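Local coordinates for protein probable amino acid aminotransferase (Mycobacterium tuberculosis, PDB 6Q1S) that is probably an amino acid aminotransferase of the class IV family, modelled with 4'-deoxy-4'-aminopyridoxal-5'-phosphate and 2-oxoglutaric acid, at residues B[76-79]-B[80-84]. Numbering follows the deposited sequence.
Sequences VATQ and RWVAS
T78 and V82, one turn apart near the C-terminal end of alpha-helix 67-84, lie alongside each other and point the same way, their CG2 methyls 4.1 Å apart. A chi1 of -59° puts T78 OG1 beside its own backbone N, where it hydrogen-bonds V74 O, and leaves CG2 on the far side from that N, facing V82. Four i to i+4 backbone bonds carry the helix through this turn. The straightest runs from V82 N to T78 O at 2.9 Å, with an N-H...O angle of 171°; R80 N to V76 O and W81 N to A77 O are more bent, and A83 N reaches Q79 O from above the carbonyl plane at 3.2 Å. The helix packs against strands 3-6, 31-39 and 106-113 of the antiparallel sheet: A77 sits on V5, V109 and V111, while the W81 side chain, its end leading away from the preceding turn, touches M3, V38 and V111. Its NE1 hydrogen-bonds D87 O, just past the helix, which helps hold the ring's rotation. Exposed Q79 hydrogen-bonds E75 OE2 through NE2. At the last turn S84 folds back, its OG donating to W81 O at 2.6 Å and standing 4.0 Å above the plane of the W81 ring, offset toward the rim.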
loop_
_atom_site.group_PDB
_atom_site.type_symbol
_atom_site.label_atom_id
_atom_site.label_comp_id
_atom_site.label_asym_id
_atom_site.label_seq_id
_atom_site.Cartn_x
_atom_site.Cartn_y
_atom_site.Cartn_z
ATOM N N VAL B 76 27.896 -8.526 -3.366
ATOM C CA VAL B 76 27.919 -9.984 -3.336
ATOM C C VAL B 76 26.872 -10.544 -4.289
ATOM O O VAL B 76 27.146 -11.461 -5.074
ATOM C CB VAL B 76 27.706 -10.490 -1.897
ATOM C CG1 VAL B 76 27.329 -11.960 -1.898
ATOM C CG2 VAL B 76 28.956 -10.253 -1.061
ATOM N N ALA B 77 25.658 -9.993 -4.243
ATOM C CA ALA B 77 24.595 -10.462 -5.124
ATOM C C ALA B 77 24.906 -10.156 -6.583
ATOM O O ALA B 77 24.593 -10.957 -7.471
ATOM C CB ALA B 77 23.262 -9.834 -4.718
ATOM N N THR B 78 25.525 -9.003 -6.849
ATOM C CA THR B 78 25.884 -8.650 -8.220
ATOM C C THR B 78 26.885 -9.641 -8.799
ATOM O O THR B 78 26.686 -10.173 -9.897
ATOM C CB THR B 78 26.442 -7.227 -8.272
ATOM O OG1 THR B 78 25.457 -6.310 -7.778
ATOM C CG2 THR B 78 26.804 -6.846 -9.696
ATOM N N GLN B 79 27.975 -9.905 -8.071
ATOM C CA GLN B 79 28.994 -10.815 -8.581
ATOM C C GLN B 79 28.467 -12.236 -8.723
ATOM O O GLN B 79 28.966 -13.000 -9.555
ATOM C CB GLN B 79 30.211 -10.814 -7.656
ATOM C CG GLN B 79 30.974 -9.510 -7.615
ATOM C CD GLN B 79 32.043 -9.513 -6.545
ATOM O OE1 GLN B 79 32.503 -10.570 -6.113
ATOM N NE2 GLN B 79 32.438 -8.328 -6.102
ATOM N N ARG B 80 27.465 -12.606 -7.924
ATOM C CA ARG B 80 26.868 -13.928 -8.059
ATOM C C ARG B 80 26.000 -14.022 -9.307
ATOM O O ARG B 80 25.978 -15.061 -9.978
ATOM C CB ARG B 80 26.049 -14.258 -6.814
ATOM C CG ARG B 80 25.488 -15.661 -6.803
ATOM C CD ARG B 80 26.183 -16.520 -5.766
ATOM N NE ARG B 80 25.530 -17.817 -5.629
ATOM C CZ ARG B 80 25.679 -18.622 -4.583
ATOM N NH1 ARG B 80 25.041 -19.783 -4.543
ATOM N NH2 ARG B 80 26.459 -18.262 -3.573
ATOM N N TRP B 81 25.290 -12.945 -9.643
ATOM C CA TRP B 81 24.457 -12.954 -10.840
ATOM C C TRP B 81 25.301 -12.874 -12.105
ATOM O O TRP B 81 25.037 -13.590 -13.079
ATOM C CB TRP B 81 23.456 -11.801 -10.790
ATOM C CG TRP B 81 22.582 -11.716 -12.004
ATOM C CD1 TRP B 81 22.816 -10.988 -13.135
ATOM C CD2 TRP B 81 21.327 -12.379 -12.208
ATOM N NE1 TRP B 81 21.789 -11.161 -14.031
ATOM C CE2 TRP B 81 20.862 -12.010 -13.484
ATOM C CE3 TRP B 81 20.554 -13.250 -11.433
ATOM C CZ2 TRP B 81 19.659 -12.479 -14.006
ATOM C CZ3 TRP B 81 19.360 -13.715 -11.952
ATOM C CH2 TRP B 81 18.925 -13.330 -13.226
ATOM N N VAL B 82 26.312 -12.003 -12.116
ATOM C CA VAL B 82 27.148 -11.851 -13.302
ATOM C C VAL B 82 27.907 -13.142 -13.586
ATOM O O VAL B 82 28.120 -13.514 -14.747
ATOM C CB VAL B 82 28.103 -10.655 -13.126
ATOM C CG1 VAL B 82 29.042 -10.532 -14.319
ATOM C CG2 VAL B 82 27.308 -9.377 -12.926
ATOM N N ALA B 83 28.318 -13.850 -12.533
ATOM C CA ALA B 83 28.970 -15.139 -12.722
ATOM C C ALA B 83 28.000 -16.181 -13.262
ATOM O O ALA B 83 28.408 -17.075 -14.013
ATOM C CB ALA B 83 29.585 -15.619 -11.408
ATOM N N SER B 84 26.721 -16.082 -12.897
ATOM C CA SER B 84 25.744 -17.081 -13.311
ATOM C C SER B 84 25.253 -16.862 -14.736
ATOM O O SER B 84 24.973 -17.836 -15.444
ATOM C CB SER B 84 24.557 -17.079 -12.344
ATOM O OG SER B 84 23.887 -15.831 -12.362
#